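Local coordinates for protein TRAP dicarboxylate transporter-DctP subunit (Desulfovibrio desulfuricans subsp. desulfuricans, PDB 4NHB) that binds sn-glycerol-3-phosphate as a periplasmic solute-binding protein and probably delivers it to a TRAP transporter of the inner membrane, at residues L57-Y62 with P251-W257; H152-P158 with I224-S229; L213-V217 with A280-I284. All blocks are in the same frame, centred on the assembly; numbering follows the deposited sequence.

Contact 1 of 3, residues L57-Y62 with P251-W257; sequences LSNGKY and PEQDQKW
Residues 57-62 carry the chain out of helix 42-57 toward strand 63-67. Leu57 is still helical. Asn59 leaves helical geometry with positive phi (67/37), and the helix ends in a Schellman motif. Ser58 to Lys61 form a type I' beta turn, closed by a weak hydrogen bond from Lys61 N to Ser58 O of 3.3 Å. Gly60 sits at 92/-6, where a CB would jam against the carbonyl O of Asn59. In 251-257, Pro251 is the N-cap residue and 252-257 is the first part of helix 252-286. The backbones come closest at Leu57 and Trp257, with CA atoms 5.9 Å apart.

Trp257 (chi1 m, chi2 -25°) lays one indole face against the helix end. Ser58 CA lies over the six-membered ring of Trp257, 3.5 Å from its centroid, a CH-pi contact. Leu57 CB makes an off-centre one, 4.3 Å from the centroid of the five-membered ring of Trp257. Leu57 O is 3.3 Å from Trp257 CE2. At the indole edge, Tyr62 CE2 is 4.4 Å from Trp257 CE3. Tyr62 (chi1 m) donates from OH to Asp254 OD2 at 2.5 Å. Lys61, with all four chi angles t, reaches the same oxygen: NZ to Asp254 OD2 is 2.9 Å, a salt bridge. Ser58 OG forms a hydrogen bond back to Leu54 O of helix 42-57.

The contact is structural packing away from the ligand. It joins a helix C-terminus to the start of the long helix. One carboxylate oxygen takes both a tyrosine hydroxyl and a lysine ammonium, so a charged, directional link sits beside the tryptophan packing.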
ATOM      1  N   LEU A  57      20.775 -13.035   8.713  1.00 27.13           N
ATOM      2  CA  LEU A  57      20.908 -14.250   7.907  1.00 27.44           C
ATOM      3  C   LEU A  57      22.174 -14.339   7.056  1.00 33.24           C
ATOM      4  O   LEU A  57      22.649 -15.446   6.767  1.00 28.71           O
ATOM      5  CB  LEU A  57      19.704 -14.412   6.983  1.00 27.28           C
ATOM      6  CG  LEU A  57      18.331 -14.351   7.656  1.00 28.46           C
ATOM      7  CD1 LEU A  57      17.276 -14.589   6.619  1.00 30.73           C
ATOM      8  CD2 LEU A  57      18.243 -15.385   8.773  1.00 31.64           C
ATOM      9  N   SER A  58      22.686 -13.185   6.634  1.00 35.64           N
ATOM     10  CA  SER A  58      23.838 -13.104   5.737  1.00 31.84           C
ATOM     11  C   SER A  58      25.080 -12.877   6.536  1.00 30.83           C
ATOM     12  O   SER A  58      26.159 -12.700   5.976  1.00 31.83           O
ATOM     13  CB  SER A  58      23.737 -11.885   4.859  1.00 26.41           C
ATOM     14  OG  SER A  58      24.071 -10.758   5.664  1.00 24.37           O
ATOM     15  N   ASN A  59      24.908 -12.772   7.840  1.00 28.77           N
ATOM     16  CA  ASN A  59      26.025 -12.724   8.749  1.00 31.59           C
ATOM     17  C   ASN A  59      26.847 -11.468   8.615  1.00 43.05           C
ATOM     18  O   ASN A  59      28.071 -11.508   8.742  1.00 55.35           O
ATOM     19  CB  ASN A  59      26.921 -13.965   8.545  1.00 37.57           C
ATOM     20  CG  ASN A  59      26.172 -15.270   8.758  1.00 49.12           C
ATOM     21  OD1 ASN A  59      25.981 -16.069   7.823  1.00 50.74           O
ATOM     22  ND2 ASN A  59      25.734 -15.494   9.997  1.00 52.80           N
ATOM     23  N   GLY A  60      26.188 -10.342   8.374  1.00 36.60           N
ATOM     24  CA  GLY A  60      26.868  -9.057   8.413  1.00 28.43           C
ATOM     25  C   GLY A  60      27.402  -8.647   7.052  1.00 30.23           C
ATOM     26  O   GLY A  60      27.895  -7.524   6.860  1.00 39.10           O
ATOM     27  N   LYS A  61      27.284  -9.563   6.099  1.00 28.30           N
ATOM     28  CA  LYS A  61      27.757  -9.351   4.744  1.00 26.37           C
ATOM     29  C   LYS A  61      27.005  -8.242   4.020  1.00 36.65           C
ATOM     30  O   LYS A  61      27.614  -7.364   3.405  1.00 39.82           O
ATOM     31  CB  LYS A  61      27.605 -10.644   3.960  1.00 27.94           C
ATOM     32  CG  LYS A  61      27.937 -10.482   2.505  1.00 30.03           C
ATOM     33  CD  LYS A  61      28.101 -11.815   1.823  1.00 33.48           C
ATOM     34  CE  LYS A  61      28.021 -11.653   0.326  1.00 38.03           C
ATOM     35  NZ  LYS A  61      28.313 -12.929  -0.393  1.00 40.93           N
ATOM     36  N   TYR A  62      25.675  -8.298   4.071  1.00 34.64           N
ATOM     37  CA  TYR A  62      24.856  -7.223   3.506  1.00 27.86           C
ATOM     38  C   TYR A  62      24.418  -6.273   4.586  1.00 24.52           C
ATOM     39  O   TYR A  62      24.047  -6.691   5.686  1.00 28.62           O
ATOM     40  CB  TYR A  62      23.637  -7.769   2.800  1.00 26.62           C
ATOM     41  CG  TYR A  62      23.956  -8.575   1.570  1.00 26.68           C
ATOM     42  CD1 TYR A  62      24.115  -7.969   0.346  1.00 28.95           C
ATOM     43  CD2 TYR A  62      24.087  -9.950   1.643  1.00 30.56           C
ATOM     44  CE1 TYR A  62      24.395  -8.701  -0.789  1.00 30.33           C
ATOM     45  CE2 TYR A  62      24.362 -10.699   0.528  1.00 33.20           C
ATOM     46  CZ  TYR A  62      24.530 -10.071  -0.694  1.00 32.62           C
ATOM     47  OH  TYR A  62      24.804 -10.820  -1.818  1.00 26.85           O
ATOM     48  N   PRO A 251      24.717 -14.792  -5.451  1.00 22.03           N
ATOM     49  CA  PRO A 251      24.691 -16.251  -5.301  1.00 31.76           C
ATOM     50  C   PRO A 251      23.298 -16.774  -4.918  1.00 31.84           C
ATOM     51  O   PRO A 251      22.533 -16.048  -4.262  1.00 26.10           O
ATOM     52  CB  PRO A 251      25.685 -16.500  -4.163  1.00 31.77           C
ATOM     53  CG  PRO A 251      26.527 -15.269  -4.106  1.00 28.33           C
ATOM     54  CD  PRO A 251      25.647 -14.155  -4.502  1.00 24.50           C
ATOM     55  N   GLU A 252      22.963 -17.999  -5.325  1.00 36.73           N
ATOM     56  CA  GLU A 252      21.643 -18.559  -4.997  1.00 43.95           C
ATOM     57  C   GLU A 252      21.408 -18.523  -3.487  1.00 38.99           C
ATOM     58  O   GLU A 252      20.269 -18.379  -3.030  1.00 33.05           O
ATOM     59  CB  GLU A 252      21.475 -19.986  -5.519  1.00 47.73           C
ATOM     60  CG  GLU A 252      20.673 -20.091  -6.833  1.00 54.99           C
ATOM     61  CD  GLU A 252      19.181 -19.727  -6.682  1.00 55.92           C
ATOM     62  OE1 GLU A 252      18.501 -20.252  -5.766  1.00 54.07           O
ATOM     63  OE2 GLU A 252      18.691 -18.919  -7.498  1.00 56.01           O
ATOM     64  N   GLN A 253      22.487 -18.634  -2.715  1.00 32.05           N
ATOM     65  CA  GLN A 253      22.380 -18.553  -1.260  1.00 29.34           C
ATOM     66  C   GLN A 253      21.946 -17.162  -0.807  1.00 35.79           C
ATOM     67  O   GLN A 253      21.136 -17.016   0.108  1.00 36.00           O
ATOM     68  CB  GLN A 253      23.720 -18.875  -0.616  1.00 26.74           C
ATOM     69  CG  GLN A 253      23.693 -18.930   0.928  1.00 45.09           C
ATOM     70  CD  GLN A 253      25.097 -19.016   1.555  1.00 68.43           C
ATOM     71  OE1 GLN A 253      26.047 -18.401   1.069  1.00 70.56           O
ATOM     72  NE2 GLN A 253      25.222 -19.786   2.633  1.00 64.87           N
ATOM     73  N   ASP A 254      22.514 -16.133  -1.428  1.00 30.60           N
ATOM     74  CA  ASP A 254      22.251 -14.766  -1.003  1.00 25.54           C
ATOM     75  C   ASP A 254      20.834 -14.416  -1.386  1.00 22.90           C
ATOM     76  O   ASP A 254      20.136 -13.727  -0.649  1.00 27.78           O
ATOM     77  CB  ASP A 254      23.267 -13.797  -1.621  1.00 28.58           C
ATOM     78  CG  ASP A 254      24.707 -14.068  -1.151  1.00 36.22           C
ATOM     79  OD1 ASP A 254      25.078 -15.257  -0.980  1.00 35.26           O
ATOM     80  OD2 ASP A 254      25.465 -13.096  -0.937  1.00 35.17           O
ATOM     81  N   GLN A 255      20.402 -14.911  -2.540  1.00 16.72           N
ATOM     82  CA  GLN A 255      19.045 -14.689  -2.982  1.00 25.87           C
ATOM     83  C   GLN A 255      18.090 -15.230  -1.924  1.00 31.37           C
ATOM     84  O   GLN A 255      17.054 -14.628  -1.672  1.00 22.69           O
ATOM     85  CB  GLN A 255      18.803 -15.353  -4.334  1.00 29.52           C
ATOM     86  CG  GLN A 255      19.584 -14.677  -5.453  1.00 31.17           C
ATOM     87  CD  GLN A 255      19.479 -15.379  -6.797  1.00 35.47           C
ATOM     88  OE1 GLN A 255      18.414 -15.864  -7.203  1.00 36.72           O
ATOM     89  NE2 GLN A 255      20.595 -15.416  -7.507  1.00 32.96           N
ATOM     90  N   LYS A 256      18.462 -16.351  -1.301  1.00 27.97           N
ATOM     91  CA  LYS A 256      17.591 -17.028  -0.338  1.00 25.39           C
ATOM     92  C   LYS A 256      17.449 -16.212   0.924  1.00 23.73           C
ATOM     93  O   LYS A 256      16.350 -16.028   1.420  1.00 26.91           O
ATOM     94  CB  LYS A 256      18.133 -18.410   0.021  1.00 29.47           C
ATOM     95  CG  LYS A 256      18.189 -19.362  -1.132  1.00 46.49           C
ATOM     96  CD  LYS A 256      16.844 -19.925  -1.513  1.00 54.94           C
ATOM     97  CE  LYS A 256      17.015 -21.039  -2.537  1.00 61.83           C
ATOM     98  NZ  LYS A 256      17.894 -22.127  -2.023  1.00 63.79           N
ATOM     99  N   TRP A 257      18.562 -15.706   1.432  1.00 16.50           N
ATOM    100  CA  TRP A 257      18.511 -14.823   2.589  1.00 15.30           C
ATOM    101  C   TRP A 257      17.645 -13.563   2.381  1.00 18.66           C
ATOM    102  O   TRP A 257      16.964 -13.131   3.304  1.00 21.75           O
ATOM    103  CB  TRP A 257      19.886 -14.334   2.929  1.00 16.11           C
ATOM    104  CG  TRP A 257      20.859 -15.362   3.306  1.00 36.05           C
ATOM    105  CD1 TRP A 257      20.599 -16.583   3.826  1.00 40.44           C
ATOM    106  CD2 TRP A 257      22.279 -15.253   3.201  1.00 35.78           C
ATOM    107  NE1 TRP A 257      21.779 -17.259   4.053  1.00 44.49           N
ATOM    108  CE2 TRP A 257      22.825 -16.456   3.680  1.00 40.85           C
ATOM    109  CE3 TRP A 257      23.140 -14.250   2.746  1.00 33.83           C
ATOM    110  CZ2 TRP A 257      24.197 -16.687   3.718  1.00 41.76           C
ATOM    111  CZ3 TRP A 257      24.496 -14.475   2.786  1.00 42.22           C
ATOM    112  CH2 TRP A 257      25.015 -15.687   3.272  1.00 41.37           C
TER

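Contact 2 of 3, residues H152-P158 with I224-S229; sequences HFYSKKP and ITPEIS
Strand 152-155 and strand 227-229 run antiparallel, at 158° and 4.5 Å between axes. Phe153-Ser229 and Ser155-Glu227 are hydrogen-bonded pairs. Phe153 N to Ser229 O and Ser229 N to Phe153 O are both 2.9 Å. Ser155 N to Glu227 O is 3.0 Å and Glu227 N to Ser155 O is 3.1 Å. Tyr154-Ile228 between them is non-hydrogen-bonded, with CA atoms 4.4 Å apart.

Tyr154 (chi1 p) and Ile228 (chi1 m, chi2 p) share one face, with Tyr154 CB 4.3 Å from Ile228 CG1. Phe153, Ser155, Glu227 and Ser229 point to the other. There Phe153 (chi1 m) swings its ring off to stack on His233. Ser155 (chi1 p) donates from OG to Lys157 O at 2.9 Å. Water 1 donates to Ser155 OG (2.7 Å) and Glu227 O (2.6 Å). Glu227 (chi1 m, chi2 m) packs its CG 3.7 Å from Pro158 CD, and its OE1 bonds to His292 NE2. Past the strand, Lys156 CG lies 4.0 Å from Thr225 CG2.

Strand 146-155 also pairs with 208-212, and 227-229 with 290-292. The bridge therefore extends the mixed sheet of this family 7 periplasmic binding protein, with Tyr154 beside ligand-binding Arg171.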
ATOM      1  N   HIS A 152      -9.976   4.478   5.447  1.00 13.03           N
ATOM      2  CA  HIS A 152     -11.133   5.111   6.078  1.00 14.21           C
ATOM      3  C   HIS A 152     -11.129   6.596   5.727  1.00 19.15           C
ATOM      4  O   HIS A 152     -10.049   7.194   5.559  1.00 14.45           O
ATOM      5  CB  HIS A 152     -11.049   4.938   7.595  1.00 14.22           C
ATOM      6  CG  HIS A 152     -10.936   3.509   8.009  1.00 12.09           C
ATOM      7  ND1 HIS A 152     -11.853   2.564   7.613  1.00  9.90           N
ATOM      8  CD2 HIS A 152     -10.002   2.848   8.736  1.00 14.38           C
ATOM      9  CE1 HIS A 152     -11.514   1.389   8.110  1.00 16.07           C
ATOM     10  NE2 HIS A 152     -10.383   1.528   8.786  1.00 13.82           N
ATOM     11  N   PHE A 153     -12.316   7.187   5.625  1.00 14.10           N
ATOM     12  CA  PHE A 153     -12.418   8.607   5.277  1.00 23.70           C
ATOM     13  C   PHE A 153     -12.001   9.500   6.431  1.00 19.80           C
ATOM     14  O   PHE A 153     -12.237   9.180   7.589  1.00 20.10           O
ATOM     15  CB  PHE A 153     -13.839   8.962   4.815  1.00 17.93           C
ATOM     16  CG  PHE A 153     -14.185   8.361   3.511  1.00 13.92           C
ATOM     17  CD1 PHE A 153     -13.720   8.917   2.350  1.00 12.58           C
ATOM     18  CD2 PHE A 153     -14.938   7.197   3.447  1.00 19.14           C
ATOM     19  CE1 PHE A 153     -14.006   8.352   1.125  1.00 21.49           C
ATOM     20  CE2 PHE A 153     -15.220   6.619   2.244  1.00 16.77           C
ATOM     21  CZ  PHE A 153     -14.761   7.205   1.071  1.00 19.61           C
ATOM     22  N   TYR A 154     -11.337  10.604   6.094  1.00 18.26           N
ATOM     23  CA  TYR A 154     -11.094  11.683   7.027  1.00 12.52           C
ATOM     24  C   TYR A 154     -11.596  12.993   6.364  1.00 18.09           C
ATOM     25  O   TYR A 154     -11.426  13.172   5.159  1.00 14.04           O
ATOM     26  CB  TYR A 154      -9.599  11.800   7.392  1.00 15.22           C
ATOM     27  CG  TYR A 154      -8.660  11.983   6.210  1.00 16.30           C
ATOM     28  CD1 TYR A 154      -8.358  13.250   5.740  1.00 14.55           C
ATOM     29  CD2 TYR A 154      -8.063  10.883   5.560  1.00  9.69           C
ATOM     30  CE1 TYR A 154      -7.536  13.432   4.691  1.00 14.68           C
ATOM     31  CE2 TYR A 154      -7.230  11.064   4.513  1.00  7.76           C
ATOM     32  CZ  TYR A 154      -6.961  12.346   4.062  1.00 13.39           C
ATOM     33  OH  TYR A 154      -6.114  12.593   3.009  1.00  9.16           O
ATOM     34  N   SER A 155     -12.217  13.882   7.148  1.00 16.05           N
ATOM     35  CA  SER A 155     -12.764  15.132   6.609  1.00 14.83           C
ATOM     36  C   SER A 155     -13.043  16.175   7.690  1.00 15.22           C
ATOM     37  O   SER A 155     -13.099  15.867   8.881  1.00 12.36           O
ATOM     38  CB  SER A 155     -14.065  14.858   5.879  1.00 20.77           C
ATOM     39  OG  SER A 155     -14.901  14.077   6.696  1.00 20.31           O
ATOM     40  N   LYS A 156     -13.270  17.408   7.260  1.00 20.61           N
ATOM     41  CA  LYS A 156     -13.595  18.479   8.207  1.00 28.87           C
ATOM     42  C   LYS A 156     -14.984  18.298   8.817  1.00 23.02           C
ATOM     43  O   LYS A 156     -15.176  18.563   9.993  1.00 32.17           O
ATOM     44  CB  LYS A 156     -13.422  19.851   7.548  1.00 26.23           C
ATOM     45  CG  LYS A 156     -11.970  20.100   7.190  1.00 26.56           C
ATOM     46  CD  LYS A 156     -11.682  21.493   6.689  1.00 33.66           C
ATOM     47  CE  LYS A 156     -10.182  21.670   6.486  1.00 33.37           C
ATOM     48  NZ  LYS A 156      -9.839  22.909   5.730  1.00 35.37           N
ATOM     49  N   LYS A 157     -15.928  17.812   8.019  1.00 28.68           N
ATOM     50  CA  LYS A 157     -17.283  17.535   8.500  1.00 30.72           C
ATOM     51  C   LYS A 157     -17.674  16.120   8.079  1.00 34.43           C
ATOM     52  O   LYS A 157     -17.338  15.710   6.971  1.00 29.57           O
ATOM     53  CB  LYS A 157     -18.264  18.538   7.909  1.00 32.40           C
ATOM     54  CG  LYS A 157     -17.733  19.965   7.956  1.00 46.91           C
ATOM     55  CD  LYS A 157     -18.827  21.009   8.037  1.00 55.79           C
ATOM     56  CE  LYS A 157     -19.183  21.569   6.669  1.00 59.96           C
ATOM     57  NZ  LYS A 157     -20.143  22.700   6.818  1.00 62.51           N
ATOM     58  N   PRO A 158     -18.401  15.389   8.949  1.00 32.41           N
ATOM     59  CA  PRO A 158     -18.731  13.957   8.836  1.00 29.22           C
ATOM     60  C   PRO A 158     -19.186  13.517   7.466  1.00 26.11           C
ATOM     61  O   PRO A 158     -20.026  14.219   6.909  1.00 20.82           O
ATOM     62  CB  PRO A 158     -19.879  13.797   9.817  1.00 37.72           C
ATOM     63  CG  PRO A 158     -19.672  14.841  10.811  1.00 32.97           C
ATOM     64  CD  PRO A 158     -19.079  16.002  10.095  1.00 28.87           C
ATOM     65  N   ILE A 224      -6.858  18.387  11.945  1.00 26.91           N
ATOM     66  CA  ILE A 224      -7.345  19.298  10.908  1.00 26.95           C
ATOM     67  C   ILE A 224      -8.665  18.788  10.336  1.00 23.41           C
ATOM     68  O   ILE A 224      -9.591  19.554  10.082  1.00 19.88           O
ATOM     69  CB  ILE A 224      -6.266  19.460   9.794  1.00 18.27           C
ATOM     70  CG1 ILE A 224      -5.050  20.170  10.377  1.00 29.54           C
ATOM     71  CG2 ILE A 224      -6.788  20.236   8.617  1.00 13.76           C
ATOM     72  CD1 ILE A 224      -3.818  20.082   9.519  1.00 26.99           C
ATOM     73  N   THR A 225      -8.742  17.478  10.136  1.00 18.66           N
ATOM     74  CA  THR A 225      -9.929  16.815   9.615  1.00 14.46           C
ATOM     75  C   THR A 225     -10.359  15.789  10.647  1.00 22.20           C
ATOM     76  O   THR A 225      -9.975  14.628  10.575  1.00 26.96           O
ATOM     77  CB  THR A 225      -9.620  16.074   8.308  1.00 11.58           C
ATOM     78  OG1 THR A 225      -8.457  15.226   8.481  1.00 14.00           O
ATOM     79  CG2 THR A 225      -9.334  17.064   7.204  1.00 16.49           C
ATOM     80  N   PRO A 226     -11.130  16.217  11.638  1.00 20.38           N
ATOM     81  CA  PRO A 226     -11.288  15.373  12.825  1.00 16.26           C
ATOM     82  C   PRO A 226     -12.285  14.233  12.647  1.00 21.77           C
ATOM     83  O   PRO A 226     -12.336  13.350  13.497  1.00 30.69           O
ATOM     84  CB  PRO A 226     -11.792  16.367  13.902  1.00 15.73           C
ATOM     85  CG  PRO A 226     -11.697  17.704  13.290  1.00 21.45           C
ATOM     86  CD  PRO A 226     -11.711  17.554  11.823  1.00 19.00           C
ATOM     87  N   GLU A 227     -13.066  14.257  11.577  1.00 17.52           N
ATOM     88  CA  GLU A 227     -14.148  13.297  11.433  1.00 25.25           C
ATOM     89  C   GLU A 227     -13.707  12.130  10.546  1.00 22.24           C
ATOM     90  O   GLU A 227     -13.476  12.280   9.362  1.00 17.99           O
ATOM     91  CB  GLU A 227     -15.389  13.958  10.841  1.00 19.48           C
ATOM     92  CG  GLU A 227     -15.674  15.403  11.354  1.00 30.85           C
ATOM     93  CD  GLU A 227     -16.256  15.471  12.757  1.00 35.33           C
ATOM     94  OE1 GLU A 227     -16.702  14.436  13.290  1.00 28.25           O
ATOM     95  OE2 GLU A 227     -16.279  16.585  13.326  1.00 35.21           O
ATOM     96  N   ILE A 228     -13.571  10.972  11.147  1.00 23.43           N
ATOM     97  CA  ILE A 228     -13.226   9.790  10.375  1.00 18.84           C
ATOM     98  C   ILE A 228     -14.461   8.922  10.190  1.00 17.45           C
ATOM     99  O   ILE A 228     -15.215   8.684  11.159  1.00 21.11           O
ATOM    100  CB  ILE A 228     -12.143   8.968  11.065  1.00 20.82           C
ATOM    101  CG1 ILE A 228     -10.764   9.614  10.862  1.00 22.99           C
ATOM    102  CG2 ILE A 228     -12.110   7.561  10.444  1.00 24.46           C
ATOM    103  CD1 ILE A 228     -10.557  10.938  11.565  1.00 20.02           C
ATOM    104  N   SER A 229     -14.702   8.462   8.972  1.00 24.59           N
ATOM    105  CA  SER A 229     -15.781   7.491   8.753  1.00 27.39           C
ATOM    106  C   SER A 229     -15.183   6.159   8.296  1.00 22.14           C
ATOM    107  O   SER A 229     -14.426   6.097   7.340  1.00 16.28           O
ATOM    108  CB  SER A 229     -16.832   7.996   7.759  1.00 28.76           C
ATOM    109  OG  SER A 229     -17.662   9.021   8.323  1.00 30.68           O
TER
HETATM  110  O   HOH W   1     -14.757  11.478   7.200  1.00 27.72           O
HETATM  111  O   HOH W   2     -17.054  11.428   6.326  1.00 45.69           O

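Contact 3 of 3, residues L213-V217 with A280-I284; sequences LADIV and AKATI
This is a buried, largely apolar helix-helix contact. It joins the short helix 213-218 to the far part of the long helix 252-286. The segment axes come within 10.2 Å, and their N-to-C directions make an angle of 35°. Leu213 and Ala280 have the nearest CA atoms, 6.3 Å apart. The small Ala280 allows this approach: its CB lies 3.8 Å from Leu213 CB. Val217 (chi1 t) sets CG2 3.9 Å from Ala280 CB. Leu213 (chi1 m, chi2 t) reaches across, with CD2 3.6 Å from Ile284 CD1. Lys281 contributes a carbon of its aliphatic chain, CE, 3.8 Å from Leu213 CD1. Ile284 (chi1 m, chi2 t) brings its end toward the short helix, and CD1 is 4.3 Å from Ile216 CG2. No hydrogen bond crosses.

Asp215 forms a salt bridge to ligand-binding Lys37. Helix 252-286 is the long helix that runs along the molecule, as in other TRAP solute-binding proteins. Here its C-terminal part packs on helix 213-218, whose Leu213 and Ile216 lie against His152 and Tyr154 of strand 146-155.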
ATOM      1  N   LEU A 213      -5.478   3.943   8.816  1.00  4.37           N
ATOM      2  CA  LEU A 213      -5.363   4.621  10.097  1.00 10.02           C
ATOM      3  C   LEU A 213      -3.931   4.908  10.452  1.00 13.62           C
ATOM      4  O   LEU A 213      -3.654   5.921  11.084  1.00 10.76           O
ATOM      5  CB  LEU A 213      -6.014   3.810  11.215  1.00  4.11           C
ATOM      6  CG  LEU A 213      -7.554   3.866  11.195  1.00 12.01           C
ATOM      7  CD1 LEU A 213      -8.187   2.646  11.842  1.00 15.39           C
ATOM      8  CD2 LEU A 213      -8.067   5.137  11.854  1.00 15.63           C
ATOM      9  N   ALA A 214      -3.010   4.061  10.019  1.00 12.19           N
ATOM     10  CA  ALA A 214      -1.611   4.297  10.312  1.00 14.33           C
ATOM     11  C   ALA A 214      -1.179   5.673   9.781  1.00 12.22           C
ATOM     12  O   ALA A 214      -0.429   6.394  10.421  1.00  9.45           O
ATOM     13  CB  ALA A 214      -0.721   3.178   9.701  1.00  9.96           C
ATOM     14  N   ASP A 215      -1.683   6.031   8.611  1.00  9.53           N
ATOM     15  CA  ASP A 215      -1.306   7.289   7.971  1.00  9.13           C
ATOM     16  C   ASP A 215      -2.071   8.450   8.595  1.00 14.91           C
ATOM     17  O   ASP A 215      -1.505   9.525   8.861  1.00  8.05           O
ATOM     18  CB  ASP A 215      -1.539   7.190   6.451  1.00  6.81           C
ATOM     19  CG  ASP A 215      -0.502   6.335   5.740  1.00 13.68           C
ATOM     20  OD1 ASP A 215       0.514   5.992   6.396  1.00 12.51           O
ATOM     21  OD2 ASP A 215      -0.716   6.016   4.514  1.00  8.00           O
ATOM     22  N   ILE A 216      -3.346   8.224   8.898  1.00 13.17           N
ATOM     23  CA  ILE A 216      -4.139   9.263   9.527  1.00  8.77           C
ATOM     24  C   ILE A 216      -3.544   9.668  10.868  1.00 15.65           C
ATOM     25  O   ILE A 216      -3.473  10.853  11.164  1.00 10.59           O
ATOM     26  CB  ILE A 216      -5.585   8.810   9.725  1.00  8.62           C
ATOM     27  CG1 ILE A 216      -6.287   8.734   8.383  1.00  8.70           C
ATOM     28  CG2 ILE A 216      -6.303   9.726  10.689  1.00 11.34           C
ATOM     29  CD1 ILE A 216      -7.552   7.892   8.418  1.00 10.92           C
ATOM     30  N   VAL A 217      -3.094   8.698  11.673  1.00  8.60           N
ATOM     31  CA  VAL A 217      -2.503   9.026  12.959  1.00  8.63           C
ATOM     32  C   VAL A 217      -1.081   9.560  12.814  1.00 14.24           C
ATOM     33  O   VAL A 217      -0.700  10.524  13.463  1.00 16.13           O
ATOM     34  CB  VAL A 217      -2.514   7.803  13.903  1.00 15.98           C
ATOM     35  CG1 VAL A 217      -1.481   7.965  15.037  1.00 22.62           C
ATOM     36  CG2 VAL A 217      -3.926   7.611  14.430  1.00 20.81           C
ATOM     37  N   ALA A 280      -5.161   3.065  17.174  1.00 14.78           N
ATOM     38  CA  ALA A 280      -5.431   4.262  16.352  1.00 17.12           C
ATOM     39  C   ALA A 280      -6.850   4.750  16.509  1.00 21.44           C
ATOM     40  O   ALA A 280      -7.118   5.944  16.555  1.00 14.02           O
ATOM     41  CB  ALA A 280      -5.166   3.991  14.878  1.00  9.81           C
ATOM     42  N   LYS A 281      -7.769   3.811  16.577  1.00 17.01           N
ATOM     43  CA  LYS A 281      -9.164   4.182  16.699  1.00 14.40           C
ATOM     44  C   LYS A 281      -9.378   4.818  18.071  1.00 19.40           C
ATOM     45  O   LYS A 281     -10.072   5.845  18.214  1.00 21.94           O
ATOM     46  CB  LYS A 281     -10.037   2.924  16.500  1.00 13.68           C
ATOM     47  CG  LYS A 281     -10.500   2.705  15.084  1.00 13.84           C
ATOM     48  CD  LYS A 281     -11.080   1.281  14.872  1.00 20.60           C
ATOM     49  CE  LYS A 281     -11.282   0.968  13.378  1.00 24.14           C
ATOM     50  NZ  LYS A 281     -11.496  -0.494  13.080  1.00 29.39           N
ATOM     51  N   ALA A 282      -8.775   4.207  19.080  1.00 23.83           N
ATOM     52  CA  ALA A 282      -8.883   4.715  20.428  1.00 31.84           C
ATOM     53  C   ALA A 282      -8.333   6.136  20.403  1.00 34.99           C
ATOM     54  O   ALA A 282      -9.042   7.081  20.729  1.00 32.41           O
ATOM     55  CB  ALA A 282      -8.111   3.836  21.395  1.00 31.19           C
ATOM     56  N   THR A 283      -7.086   6.266  19.948  1.00 31.51           N
ATOM     57  CA  THR A 283      -6.375   7.538  19.920  1.00 21.95           C
ATOM     58  C   THR A 283      -7.198   8.665  19.295  1.00 27.05           C
ATOM     59  O   THR A 283      -7.248   9.768  19.830  1.00 34.56           O
ATOM     60  CB  THR A 283      -5.050   7.409  19.151  1.00 16.55           C
ATOM     61  OG1 THR A 283      -4.208   6.441  19.792  1.00 24.63           O
ATOM     62  CG2 THR A 283      -4.325   8.723  19.104  1.00 21.29           C
ATOM     63  N   ILE A 284      -7.831   8.395  18.159  1.00 25.88           N
ATOM     64  CA  ILE A 284      -8.699   9.379  17.531  1.00 23.41           C
ATOM     65  C   ILE A 284      -9.779   9.831  18.508  1.00 30.18           C
ATOM     66  O   ILE A 284      -9.992  11.027  18.693  1.00 27.83           O
ATOM     67  CB  ILE A 284      -9.298   8.824  16.242  1.00 16.30           C
ATOM     68  CG1 ILE A 284      -8.161   8.610  15.226  1.00 18.66           C
ATOM     69  CG2 ILE A 284     -10.265   9.777  15.636  1.00 18.11           C
ATOM     70  CD1 ILE A 284      -8.611   8.058  13.941  1.00 17.74           C
TER

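From the N terminus, 57-62 comes first and meets 251-257 much later, so contact 1 closes the longest loop, 188 residues between its segments. Contact 2 lies wholly within that span, joining 152-158 to 224-229. Contact 3 starts at 213-217, inside the loop of contact 2, and ends at 280-284, so it crosses both others. Contacts 1 and 3 use the two ends of helix 252-286; the centres of the two contacts are about 37 Å apart. Contacts 2 and 3 touch: Tyr154 CD2 is 4.0 Å from Ile216 CG1, and Ile228 CG1 is 4.1 Å from Ile284 CD1. Together they fasten the long helix to a helix end on one side of the molecule and to helix and sheet on the other.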